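Local coordinates for lipoprotein (Colwellia psychrerythraea, PDB 3O0Y) that is of unknown function but, as a putative lipoprotein of the DUF885 family in the Peptidase_MA clan, may be related to metallopeptidases, at residues A[33-38]-A[456-461]; A[39-44]-A[80-85]; A[91-96]-A[104-109]; A[113-118]-A[463-468]. One frame throughout, in Å; residues are numbered along the deposited sequence.

Contact 1 of 4, residues A[33-38]-A[456-461]; sequences SLYLQA and ELPFLR
Y35 and P458 bring the two backbones to their nearest approach, CA to CA 6.6 Å, where the helical segment 33-38 passes the loop that leads into a short, weakly bonded helix at about 459-461. The tyrosine has its CG beside the backbone N and opposite the carbonyl carbon (chi1 -58°), which brings one flank of the ring alongside the proline. The two side chains run along each other in the same sense, Y35 CD2 3.8 Å from P458 CG, the ring meeting it obliquely. Proline suits this place: its rigid ring offers CB and CG as a compact apolar surface, and the missing N-H is no loss just before a helix, where the first amides have no carbonyl of that helix to bond. Further along, the methyl of A38 meets one branch of L460, CB to CD1 3.9 Å; the small alanine lets the leucine branch come close to the helix backbone as well. Between these two apolar touches sits a water. It donates to Y35 O at 2.9 Å and accepts from L460 N at 3.0 Å, giving a partner to an amide in the opening turn of the short helix. The arrangement is a helix packed on a pre-helix loop, apolar but for the bridging water. Helix 100-117 adjoins both sides of the contact, with Q106 and M109 against Y35, T113 against A38 and N105 against P458. I90 of helix 73-92 also touches Y35, and L460 reaches back to F43, further along helix 27-44.

Contact 2 of 4, residues A[39-44]-A[80-85]; sequences KQSLFK and RAELLS
L42 and L83 stand nearest in backbone terms, CA to CA 7.9 Å, on two helical segments, 39-44 and 80-85, that run in broadly opposed directions. Their terminal methyls approach only loosely, L42 CD1 to L83 CD1 4.4 Å. The firmer link is polar: the hydroxyl of S41 donates to the carboxylate of E82, OG to OE2 2.7 Å, arriving from above the carboxylate plane, 48° out of it. Glutamate has the length to bridge the helices because its chain is fully stretched, CG lying opposite the backbone N (chi1 -179°), whereas serine stays close to its own helix. OE2 also receives the side-chain amide of Q37, one turn before S41, so a single oxygen is gripped by two donors. K44 NZ, 5.7 Å from E82 OE2, is too far for a salt bridge but probably adds a mild attraction. With an alanine here, the S41 hydroxyl and the Q37 amide would probably lose their common acceptor and K44 its nearby opposite charge. This is helix-to-helix packing, a leucine pair beside a Ser-Glu bond. F116 of helix 100-117 touches both leucines, and F43 turns to helices 47-53 and 459-462.

Contact 3 of 4, residues A[91-96]-A[104-109]; sequences AGIKLD and NNQQVM
Q106 reaches with its amide to the main chain of I93 and lays the same group against the side chain of L95. Its chain is fully extended, CG opposite the backbone N (chi1 -179°) and the next bond straight as well, so that the polar end is delivered well away from its own helix. From there NE2 donates to I93 O at 2.9 Å, with an N-H...O angle of 158°. The acceptor lies almost in the amide plane of the glutamine, only 4° out of it, although seen from the carbonyl the donor is tilted off the plane. The same nitrogen also bonds I90 O, so the amide serves two carbonyls where helix 73-92 ends and the chain turns extended. This is the connection of an antiparallel helical hairpin, in which helix 73-92 is followed by helix 100-117, and Q106 ties the second helix to the end of the first. Glutamine suits the task because its NH2 carries two hydrogens, and the partial negative charge expected at a helix C-terminus would welcome them. L95 and Q106 pass one another head to tail, bringing L95 CD1 to 3.3 Å from Q106 OE1, a close approach of a methyl to the amide oxygen. At the nitrogen end of the amide, I93 CB comes within 3.9 Å of Q106 NE2. An alanine in place of the glutamine would probably leave the carbonyls of I90 and I93 without this donor and L95 without the amide it rests on. I93 also packs on S27, Q30 and L31 of helix 27-44, and S27 OG bonds K94 O.

Contact 4 of 4, residues A[113-118]-A[463-468]; sequences TRYFAG and IAPYNA
P465 sets its CG into the corner formed by two neighbouring aromatic rings of the last turn of helix 100-117, and this is where the contact is tight. CG lies 3.8 Å from Y115 CE2 and 3.8 Å from F116 CZ, meeting the F116 ring obliquely. The rings reach it from consecutive residues because their first torsions differ: Y115 has CG opposite its backbone N (chi1 175°), while F116 has CG beside it (chi1 -66°). They also brace each other, since F116 CZ lies at the edge of the Y115 ring, in its plane, and Y115 CD2 sits 3.7 Å above one face of F116, toward its rim. A compact proline ring fits such a corner. Y115 OH lies 3.3 Å from P465 O but has its hydrogen bond with W130 O, which gives the buried hydroxyl a partner. Away from the proline the segments meet little: the backbones come no nearer than 9.2 Å (CA of Y115 to CA of Y466), and the side chain of I463 stays 6.5 Å from 113-118. The CB of Y466 points away from 113-118, while its ring packs on V108 and L112, earlier in the helix. P465 itself is still partly exposed. Around this site, F116 continues to L42 of helix 27-44 and L83 of helix 73-92, and P465 leans on L112, a turn back from F116. N467, opening helix 467-483, bonds the carbonyls of L295 and Q552.

How the contacts relate
From the N terminus, helix 27-44 supplies contact 1 with its middle and contact 2 with its last turns. Contact 2 closes first, a short loop to helix 73-92. Contact 3 follows in series and closes the tightest loop, the turn between helices 73-92 and 100-117. Contact 1 closes only at 456-461, more than 400 residues on, and so encloses both. Contact 4 opens later on helix 100-117 and ends at 463-468, just past contact 1, so these two long closures cross. Together they fasten helices 27-44, 73-92 and 100-117 to the short helix 459-462 and the start of helix 467-483; contacts 2 and 3, about 17 Å apart between centres, do not touch.

Contact 1 of 4, residues A[33-38]-A[456-461]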
loop_
_atom_site.group_PDB
_atom_site.type_symbol
_atom_site.label_atom_id
_atom_site.label_comp_id
_atom_site.label_asym_id
_atom_site.label_seq_id
_atom_site.Cartn_x
_atom_site.Cartn_y
_atom_site.Cartn_z
ATOM N N SER A 33 27.211 -1.114 8.517
ATOM C CA SER A 33 26.878 -0.222 9.622
ATOM C C SER A 33 25.905 0.838 9.204
ATOM O O SER A 33 25.002 1.182 9.970
ATOM C CB SER A 33 28.108 0.472 10.300
ATOM O OG SER A 33 28.911 -0.540 10.912
ATOM N N LEU A 34 26.113 1.359 7.994
ATOM C CA LEU A 34 25.198 2.378 7.468
ATOM C C LEU A 34 23.772 1.837 7.249
ATOM O O LEU A 34 22.763 2.555 7.488
ATOM C CB LEU A 34 25.720 2.983 6.160
ATOM C CG LEU A 34 26.916 3.889 6.399
ATOM C CD1 LEU A 34 27.817 4.019 5.131
ATOM C CD2 LEU A 34 26.473 5.333 6.949
ATOM N N TYR A 35 23.710 0.604 6.784
ATOM C CA TYR A 35 22.394 -0.006 6.507
ATOM C C TYR A 35 21.656 -0.273 7.787
ATOM O O TYR A 35 20.437 -0.053 7.903
ATOM C CB TYR A 35 22.529 -1.324 5.775
ATOM C CG TYR A 35 23.281 -1.336 4.415
ATOM C CD1 TYR A 35 23.471 -0.199 3.656
ATOM C CD2 TYR A 35 23.816 -2.503 3.965
ATOM C CE1 TYR A 35 24.186 -0.244 2.496
ATOM C CE2 TYR A 35 24.507 -2.580 2.763
ATOM C CZ TYR A 35 24.677 -1.452 1.998
ATOM O OH TYR A 35 25.426 -1.455 0.801
ATOM N N LEU A 36 22.397 -0.686 8.810
ATOM C CA LEU A 36 21.857 -0.817 10.161
ATOM C C LEU A 36 21.410 0.484 10.761
ATOM O O LEU A 36 20.323 0.592 11.388
ATOM C CB LEU A 36 22.881 -1.494 11.062
ATOM C CG LEU A 36 22.307 -1.926 12.441
ATOM C CD1 LEU A 36 21.187 -3.056 12.316
ATOM C CD2 LEU A 36 23.479 -2.436 13.330
ATOM N N GLN A 37 22.240 1.518 10.586
ATOM C CA GLN A 37 21.904 2.812 11.098
ATOM C C GLN A 37 20.598 3.367 10.472
ATOM O O GLN A 37 19.770 3.977 11.144
ATOM C CB GLN A 37 23.040 3.769 10.843
ATOM C CG GLN A 37 22.763 5.154 11.421
ATOM C CD GLN A 37 23.817 6.210 10.970
ATOM O OE1 GLN A 37 24.876 5.869 10.402
ATOM N NE2 GLN A 37 23.479 7.501 11.156
ATOM N N ALA A 38 20.455 3.202 9.165
ATOM C CA ALA A 38 19.201 3.524 8.473
ATOM C C ALA A 38 17.985 2.790 9.042
ATOM O O ALA A 38 16.972 3.418 9.342
ATOM C CB ALA A 38 19.300 3.290 6.924
ATOM N N GLU A 456 19.507 -13.043 4.284
ATOM C CA GLU A 456 20.866 -12.529 4.011
ATOM C C GLU A 456 20.936 -11.086 3.518
ATOM O O GLU A 456 22.032 -10.546 3.527
ATOM C CB GLU A 456 21.587 -13.434 3.055
ATOM C CG GLU A 456 21.258 -13.270 1.624
ATOM C CD GLU A 456 19.908 -13.802 1.119
ATOM O OE1 GLU A 456 18.984 -14.313 1.849
ATOM O OE2 GLU A 456 19.799 -13.716 -0.120
ATOM N N LEU A 457 19.809 -10.436 3.193
ATOM C CA LEU A 457 19.813 -9.056 2.706
ATOM C C LEU A 457 19.724 -8.151 3.928
ATOM O O LEU A 457 19.132 -8.509 4.953
ATOM C CB LEU A 457 18.608 -8.818 1.807
ATOM C CG LEU A 457 18.612 -9.628 0.502
ATOM C CD1 LEU A 457 17.356 -9.298 -0.308
ATOM C CD2 LEU A 457 19.886 -9.417 -0.339
ATOM N N PRO A 458 20.292 -6.973 3.816
ATOM C CA PRO A 458 20.077 -5.915 4.794
ATOM C C PRO A 458 18.614 -5.748 5.082
ATOM O O PRO A 458 17.781 -5.895 4.169
ATOM C CB PRO A 458 20.633 -4.641 4.113
ATOM C CG PRO A 458 21.161 -5.021 2.864
ATOM C CD PRO A 458 20.960 -6.499 2.613
ATOM N N PHE A 459 18.259 -5.449 6.330
ATOM C CA PHE A 459 16.864 -5.535 6.733
ATOM C C PHE A 459 15.940 -4.670 5.917
ATOM O O PHE A 459 14.887 -5.136 5.474
ATOM C CB PHE A 459 16.615 -5.201 8.189
ATOM C CG PHE A 459 15.212 -5.416 8.597
ATOM C CD1 PHE A 459 14.751 -6.646 8.942
ATOM C CD2 PHE A 459 14.363 -4.339 8.653
ATOM C CE1 PHE A 459 13.394 -6.798 9.329
ATOM C CE2 PHE A 459 13.045 -4.480 8.986
ATOM C CZ PHE A 459 12.559 -5.721 9.306
ATOM N N LEU A 460 16.326 -3.448 5.589
ATOM C CA LEU A 460 15.383 -2.638 4.841
ATOM C C LEU A 460 15.104 -3.187 3.428
ATOM O O LEU A 460 14.018 -2.957 2.866
ATOM C CB LEU A 460 15.911 -1.206 4.725
ATOM C CG LEU A 460 15.783 -0.341 5.993
ATOM C CD1 LEU A 460 16.306 1.129 5.718
ATOM C CD2 LEU A 460 14.368 -0.304 6.566
ATOM N N ARG A 461 16.032 -3.986 2.913
ATOM C CA ARG A 461 15.797 -4.691 1.671
ATOM C C ARG A 461 14.778 -5.800 1.758
ATOM O O ARG A 461 14.137 -6.118 0.742
ATOM C CB ARG A 461 17.061 -5.274 1.051
ATOM C CG ARG A 461 17.871 -4.148 0.334
ATOM C CD ARG A 461 18.784 -4.781 -0.715
ATOM N NE ARG A 461 18.076 -5.487 -1.796
ATOM C CZ ARG A 461 18.650 -6.175 -2.761
ATOM N NH1 ARG A 461 19.982 -6.332 -2.852
ATOM N NH2 ARG A 461 17.899 -6.770 -3.674
HETATM O O HOH W 1 18.855 -2.229 6.746
#

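Contact 2 of 4, residues A[39-44]-A[80-85]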
loop_
_atom_site.group_PDB
_atom_site.type_symbol
_atom_site.label_atom_id
_atom_site.label_comp_id
_atom_site.label_asym_id
_atom_site.label_seq_id
_atom_site.Cartn_x
_atom_site.Cartn_y
_atom_site.Cartn_z
ATOM N N LYS A 39 18.102 1.472 9.161
ATOM C CA LYS A 39 17.019 0.722 9.773
ATOM C C LYS A 39 16.632 1.266 11.160
ATOM O O LYS A 39 15.455 1.518 11.420
ATOM C CB LYS A 39 17.474 -0.712 9.882
ATOM C CG LYS A 39 16.506 -1.540 10.711
ATOM C CD LYS A 39 17.064 -2.924 10.832
ATOM C CE LYS A 39 17.473 -3.363 12.099
ATOM N NZ LYS A 39 17.513 -4.917 12.238
ATOM N N GLN A 40 17.620 1.432 12.043
ATOM C CA GLN A 40 17.356 1.739 13.453
ATOM C C GLN A 40 16.840 3.171 13.609
ATOM O O GLN A 40 15.907 3.426 14.384
ATOM C CB GLN A 40 18.593 1.434 14.313
ATOM C CG GLN A 40 18.924 -0.062 14.283
ATOM C CD GLN A 40 19.931 -0.510 15.293
ATOM O OE1 GLN A 40 20.846 0.226 15.653
ATOM N NE2 GLN A 40 19.811 -1.767 15.705
ATOM N N SER A 41 17.362 4.068 12.822
ATOM C CA SER A 41 16.962 5.457 12.919
ATOM C C SER A 41 15.540 5.673 12.376
ATOM O O SER A 41 14.769 6.445 12.964
ATOM C CB SER A 41 17.902 6.370 12.177
ATOM O OG SER A 41 19.085 6.482 12.921
ATOM N N LEU A 42 15.224 5.044 11.262
ATOM C CA LEU A 42 13.887 5.196 10.684
ATOM C C LEU A 42 12.887 4.631 11.681
ATOM O O LEU A 42 11.888 5.301 12.003
ATOM C CB LEU A 42 13.785 4.434 9.362
ATOM C CG LEU A 42 12.435 4.499 8.666
ATOM C CD1 LEU A 42 11.949 5.943 8.385
ATOM C CD2 LEU A 42 12.451 3.558 7.413
ATOM N N PHE A 43 13.119 3.392 12.108
ATOM C CA PHE A 43 12.132 2.750 12.972
ATOM C C PHE A 43 12.010 3.335 14.397
ATOM O O PHE A 43 10.923 3.296 14.962
ATOM C CB PHE A 43 12.340 1.273 13.032
ATOM C CG PHE A 43 11.834 0.565 11.840
ATOM C CD1 PHE A 43 12.696 -0.025 10.939
ATOM C CD2 PHE A 43 10.461 0.511 11.601
ATOM C CE1 PHE A 43 12.192 -0.696 9.822
ATOM C CE2 PHE A 43 9.961 -0.199 10.561
ATOM C CZ PHE A 43 10.823 -0.795 9.646
ATOM N N LYS A 44 13.086 3.862 14.962
ATOM C CA LYS A 44 12.949 4.602 16.226
ATOM C C LYS A 44 11.989 5.772 16.108
ATOM O O LYS A 44 11.319 6.125 17.066
ATOM C CB LYS A 44 14.290 5.207 16.673
ATOM C CG LYS A 44 15.371 4.308 17.156
ATOM C CD LYS A 44 16.716 5.217 17.200
ATOM C CE LYS A 44 18.065 4.415 17.108
ATOM N NZ LYS A 44 19.218 5.081 16.328
ATOM N N ARG A 80 14.820 13.317 7.953
ATOM C CA ARG A 80 15.158 13.361 6.541
ATOM C C ARG A 80 16.661 13.652 6.365
ATOM O O ARG A 80 17.337 13.074 5.507
ATOM C CB ARG A 80 14.308 14.380 5.799
ATOM C CG ARG A 80 12.811 14.136 5.902
ATOM C CD ARG A 80 12.012 15.170 5.174
ATOM N NE ARG A 80 10.639 15.134 5.505
ATOM C CZ ARG A 80 9.657 15.751 4.829
ATOM N NH1 ARG A 80 9.893 16.495 3.741
ATOM N NH2 ARG A 80 8.443 15.740 5.377
ATOM N N ALA A 81 17.168 14.612 7.122
ATOM C CA ALA A 81 18.589 14.953 7.002
ATOM C C ALA A 81 19.499 13.788 7.304
ATOM O O ALA A 81 20.450 13.571 6.570
ATOM C CB ALA A 81 18.943 16.136 7.899
ATOM N N GLU A 82 19.160 13.007 8.326
ATOM C CA GLU A 82 19.909 11.814 8.649
ATOM C C GLU A 82 19.882 10.761 7.561
ATOM O O GLU A 82 20.928 10.231 7.148
ATOM C CB GLU A 82 19.423 11.174 9.929
ATOM C CG GLU A 82 20.273 9.889 10.264
ATOM C CD GLU A 82 20.025 9.296 11.628
ATOM O OE1 GLU A 82 19.103 9.765 12.373
ATOM O OE2 GLU A 82 20.801 8.377 11.956
ATOM N N LEU A 83 18.689 10.492 7.044
ATOM C CA LEU A 83 18.592 9.494 5.990
ATOM C C LEU A 83 19.298 9.980 4.726
ATOM O O LEU A 83 19.879 9.207 4.024
ATOM C CB LEU A 83 17.134 9.156 5.696
ATOM C CG LEU A 83 16.485 8.428 6.874
ATOM C CD1 LEU A 83 14.958 8.598 6.698
ATOM C CD2 LEU A 83 16.909 6.987 6.838
ATOM N N LEU A 84 19.188 11.242 4.391
ATOM C CA LEU A 84 19.863 11.779 3.186
ATOM C C LEU A 84 21.412 11.686 3.355
ATOM O O LEU A 84 22.136 11.295 2.458
ATOM C CB LEU A 84 19.405 13.239 2.954
ATOM C CG LEU A 84 19.872 13.786 1.608
ATOM C CD1 LEU A 84 19.350 12.897 0.436
ATOM C CD2 LEU A 84 19.409 15.243 1.413
ATOM N N SER A 85 21.903 11.989 4.541
ATOM C CA SER A 85 23.338 11.861 4.854
ATOM C C SER A 85 23.794 10.421 4.689
ATOM O O SER A 85 24.786 10.160 4.054
ATOM C CB SER A 85 23.612 12.291 6.280
ATOM O OG SER A 85 23.468 13.713 6.240
#

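Contact 3 of 4, residues A[91-96]-A[104-109]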
loop_
_atom_site.group_PDB
_atom_site.type_symbol
_atom_site.label_atom_id
_atom_site.label_comp_id
_atom_site.label_asym_id
_atom_site.label_seq_id
_atom_site.Cartn_x
_atom_site.Cartn_y
_atom_site.Cartn_z
ATOM N N ALA A 91 26.428 6.072 -1.138
ATOM C CA ALA A 91 26.661 6.208 -2.561
ATOM C C ALA A 91 28.142 6.442 -2.932
ATOM O O ALA A 91 28.542 6.164 -4.036
ATOM C CB ALA A 91 25.720 7.371 -3.186
ATOM N N GLY A 92 28.901 7.036 -2.036
ATOM C CA GLY A 92 30.280 7.412 -2.317
ATOM C C GLY A 92 31.295 6.312 -2.063
ATOM O O GLY A 92 32.434 6.425 -2.482
ATOM N N ILE A 93 30.891 5.227 -1.402
ATOM C CA ILE A 93 31.843 4.208 -0.967
ATOM C C ILE A 93 32.276 3.368 -2.169
ATOM O O ILE A 93 31.486 3.063 -3.030
ATOM C CB ILE A 93 31.271 3.373 0.168
ATOM C CG1 ILE A 93 31.321 4.216 1.438
ATOM C CG2 ILE A 93 31.999 2.001 0.307
ATOM C CD1 ILE A 93 30.472 3.698 2.493
ATOM N N LYS A 94 33.591 3.098 -2.233
ATOM C CA LYS A 94 34.219 2.234 -3.202
ATOM C C LYS A 94 34.258 0.793 -2.720
ATOM O O LYS A 94 34.866 0.517 -1.684
ATOM C CB LYS A 94 35.688 2.663 -3.340
ATOM C CG LYS A 94 36.437 2.001 -4.490
ATOM C CD LYS A 94 37.936 2.326 -4.378
ATOM C CE LYS A 94 38.741 1.880 -5.609
ATOM N NZ LYS A 94 39.126 0.450 -5.470
ATOM N N LEU A 95 33.588 -0.108 -3.410
ATOM C CA LEU A 95 33.627 -1.521 -3.036
ATOM C C LEU A 95 34.867 -2.162 -3.662
ATOM O O LEU A 95 35.165 -1.919 -4.810
ATOM C CB LEU A 95 32.333 -2.227 -3.488
ATOM C CG LEU A 95 31.250 -2.200 -2.395
ATOM C CD1 LEU A 95 29.844 -2.483 -2.917
ATOM C CD2 LEU A 95 31.652 -3.193 -1.305
ATOM N N ASP A 96 35.595 -2.979 -2.917
ATOM C CA ASP A 96 36.761 -3.654 -3.521
ATOM C C ASP A 96 36.362 -4.988 -4.167
ATOM O O ASP A 96 35.711 -5.787 -3.497
ATOM C CB ASP A 96 37.851 -3.867 -2.469
ATOM C CG ASP A 96 39.209 -4.288 -3.092
ATOM O OD1 ASP A 96 39.624 -5.458 -2.890
ATOM O OD2 ASP A 96 39.852 -3.452 -3.787
ATOM N N ASN A 104 24.566 -4.594 -5.626
ATOM C CA ASN A 104 23.148 -4.255 -5.662
ATOM C C ASN A 104 22.665 -3.743 -4.266
ATOM O O ASN A 104 21.804 -2.909 -4.190
ATOM C CB ASN A 104 22.311 -5.483 -6.026
ATOM C CG ASN A 104 22.310 -5.784 -7.515
ATOM O OD1 ASN A 104 22.814 -4.995 -8.341
ATOM N ND2 ASN A 104 21.795 -6.991 -7.865
ATOM N N ASN A 105 23.172 -4.304 -3.169
ATOM C CA ASN A 105 22.839 -3.777 -1.850
ATOM C C ASN A 105 23.179 -2.294 -1.748
ATOM O O ASN A 105 22.399 -1.542 -1.212
ATOM C CB ASN A 105 23.553 -4.527 -0.733
ATOM C CG ASN A 105 22.964 -5.901 -0.439
ATOM O OD1 ASN A 105 21.831 -6.156 -0.742
ATOM N ND2 ASN A 105 23.752 -6.761 0.259
ATOM N N GLN A 106 24.347 -1.892 -2.256
ATOM C CA GLN A 106 24.740 -0.496 -2.205
ATOM C C GLN A 106 23.787 0.366 -2.965
ATOM O O GLN A 106 23.373 1.419 -2.477
ATOM C CB GLN A 106 26.170 -0.304 -2.755
ATOM C CG GLN A 106 26.612 1.145 -2.676
ATOM C CD GLN A 106 28.078 1.281 -3.128
ATOM O OE1 GLN A 106 28.568 0.449 -3.902
ATOM N NE2 GLN A 106 28.793 2.198 -2.540
ATOM N N GLN A 107 23.493 -0.026 -4.194
ATOM C CA GLN A 107 22.601 0.771 -5.044
ATOM C C GLN A 107 21.196 0.829 -4.486
ATOM O O GLN A 107 20.598 1.941 -4.376
ATOM C CB GLN A 107 22.580 0.234 -6.452
ATOM C CG GLN A 107 21.674 1.047 -7.374
ATOM C CD GLN A 107 21.885 0.702 -8.875
ATOM O OE1 GLN A 107 22.870 0.044 -9.202
ATOM N NE2 GLN A 107 20.995 1.207 -9.774
ATOM N N VAL A 108 20.657 -0.309 -4.068
ATOM C CA VAL A 108 19.326 -0.337 -3.493
ATOM C C VAL A 108 19.277 0.440 -2.179
ATOM O O VAL A 108 18.376 1.231 -1.930
ATOM C CB VAL A 108 18.803 -1.744 -3.278
ATOM C CG1 VAL A 108 17.455 -1.722 -2.530
ATOM C CG2 VAL A 108 18.745 -2.426 -4.653
ATOM N N MET A 109 20.239 0.224 -1.289
ATOM C CA MET A 109 20.148 0.915 -0.041
ATOM C C MET A 109 20.373 2.446 -0.152
ATOM O O MET A 109 19.782 3.180 0.628
ATOM C CB MET A 109 21.088 0.317 1.001
ATOM C CG MET A 109 20.652 -1.041 1.464
ATOM S SD MET A 109 19.125 -1.129 2.440
ATOM C CE MET A 109 19.608 -0.020 3.828
#

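Contact 4 of 4, residues A[113-118]-A[463-468]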
loop_
_atom_site.group_PDB
_atom_site.type_symbol
_atom_site.label_atom_id
_atom_site.label_comp_id
_atom_site.label_asym_id
_atom_site.label_seq_id
_atom_site.Cartn_x
_atom_site.Cartn_y
_atom_site.Cartn_z
ATOM N N THR A 113 17.286 4.859 1.160
ATOM C CA THR A 113 17.492 5.902 2.136
ATOM C C THR A 113 17.105 7.266 1.525
ATOM O O THR A 113 16.555 8.170 2.191
ATOM C CB THR A 113 18.890 5.873 2.724
ATOM O OG1 THR A 113 19.893 5.821 1.683
ATOM C CG2 THR A 113 19.056 4.672 3.691
ATOM N N ARG A 114 17.374 7.447 0.230
ATOM C CA ARG A 114 16.896 8.670 -0.467
ATOM C C ARG A 114 15.348 8.698 -0.592
ATOM O O ARG A 114 14.737 9.736 -0.437
ATOM C CB ARG A 114 17.509 8.793 -1.854
ATOM C CG ARG A 114 16.870 9.775 -2.831
ATOM C CD ARG A 114 16.832 11.248 -2.400
ATOM N NE ARG A 114 16.129 12.031 -3.420
ATOM C CZ ARG A 114 14.809 12.045 -3.590
ATOM N NH1 ARG A 114 14.002 11.351 -2.745
ATOM N NH2 ARG A 114 14.314 12.724 -4.603
ATOM N N TYR A 115 14.743 7.546 -0.791
ATOM C CA TYR A 115 13.294 7.457 -0.878
ATOM C C TYR A 115 12.689 7.898 0.453
ATOM O O TYR A 115 11.782 8.718 0.473
ATOM C CB TYR A 115 12.901 6.016 -1.137
ATOM C CG TYR A 115 11.437 5.706 -1.132
ATOM C CD1 TYR A 115 10.633 6.066 -2.188
ATOM C CD2 TYR A 115 10.855 4.954 -0.100
ATOM C CE1 TYR A 115 9.319 5.677 -2.258
ATOM C CE2 TYR A 115 9.530 4.545 -0.179
ATOM C CZ TYR A 115 8.766 4.927 -1.246
ATOM O OH TYR A 115 7.485 4.523 -1.354
ATOM N N PHE A 116 13.238 7.467 1.570
ATOM C CA PHE A 116 12.732 7.902 2.888
ATOM C C PHE A 116 13.190 9.290 3.331
ATOM O O PHE A 116 12.555 9.833 4.170
ATOM C CB PHE A 116 13.076 6.923 3.930
ATOM C CG PHE A 116 12.386 5.591 3.769
ATOM C CD1 PHE A 116 10.969 5.530 3.751
ATOM C CD2 PHE A 116 13.111 4.432 3.583
ATOM C CE1 PHE A 116 10.319 4.293 3.510
ATOM C CE2 PHE A 116 12.512 3.226 3.406
ATOM C CZ PHE A 116 11.098 3.146 3.363
ATOM N N ALA A 117 14.249 9.834 2.732
ATOM C CA ALA A 117 14.597 11.238 2.947
ATOM C C ALA A 117 13.636 12.169 2.237
ATOM O O ALA A 117 13.531 13.332 2.630
ATOM C CB ALA A 117 16.085 11.557 2.472
ATOM N N GLY A 118 13.055 11.737 1.115
ATOM C CA GLY A 118 12.198 12.597 0.321
ATOM C C GLY A 118 13.015 13.535 -0.554
ATOM O O GLY A 118 14.218 13.695 -0.366
ATOM N N ILE A 463 11.940 -5.594 3.404
ATOM C CA ILE A 463 10.623 -4.939 3.447
ATOM C C ILE A 463 10.512 -3.739 2.502
ATOM O O ILE A 463 9.629 -2.875 2.672
ATOM C CB ILE A 463 10.315 -4.443 4.857
ATOM C CG1 ILE A 463 11.421 -3.533 5.387
ATOM C CG2 ILE A 463 10.230 -5.667 5.830
ATOM C CD1 ILE A 463 10.936 -2.557 6.565
ATOM N N ALA A 464 11.414 -3.651 1.530
ATOM C CA ALA A 464 11.568 -2.453 0.692
ATOM C C ALA A 464 10.234 -2.182 0.006
ATOM O O ALA A 464 9.728 -3.074 -0.670
ATOM C CB ALA A 464 12.674 -2.748 -0.403
ATOM N N PRO A 465 9.681 -0.961 0.128
ATOM C CA PRO A 465 8.352 -0.685 -0.432
ATOM C C PRO A 465 8.493 0.030 -1.774
ATOM O O PRO A 465 8.292 1.303 -1.781
ATOM C CB PRO A 465 7.790 0.375 0.495
ATOM C CG PRO A 465 8.938 1.016 1.079
ATOM C CD PRO A 465 10.126 0.119 1.009
ATOM N N TYR A 466 9.156 -0.566 -2.729
ATOM C CA TYR A 466 9.201 -0.136 -4.119
ATOM C C TYR A 466 7.792 -0.318 -4.770
ATOM O O TYR A 466 7.406 -1.413 -5.160
ATOM C CB TYR A 466 10.243 -0.953 -4.869
ATOM C CG TYR A 466 11.630 -0.477 -4.580
ATOM C CD1 TYR A 466 12.062 0.753 -5.079
ATOM C CD2 TYR A 466 12.504 -1.202 -3.768
ATOM C CE1 TYR A 466 13.335 1.247 -4.752
ATOM C CE2 TYR A 466 13.758 -0.687 -3.475
ATOM C CZ TYR A 466 14.161 0.477 -3.969
ATOM O OH TYR A 466 15.456 0.951 -3.694
ATOM N N ASN A 467 7.073 0.746 -4.906
ATOM C CA ASN A 467 5.682 0.690 -5.391
ATOM C C ASN A 467 5.539 0.063 -6.786
ATOM O O ASN A 467 4.604 -0.711 -7.018
ATOM C CB ASN A 467 5.135 2.150 -5.389
ATOM C CG ASN A 467 3.673 2.250 -5.631
ATOM O OD1 ASN A 467 2.861 1.781 -4.838
ATOM N ND2 ASN A 467 3.309 2.960 -6.695
ATOM N N ALA A 468 6.406 0.427 -7.749
ATOM C CA ALA A 468 6.283 -0.068 -9.104
ATOM C C ALA A 468 6.572 -1.557 -9.128
ATOM O O ALA A 468 5.834 -2.324 -9.732
ATOM C CB ALA A 468 7.179 0.707 -10.057
#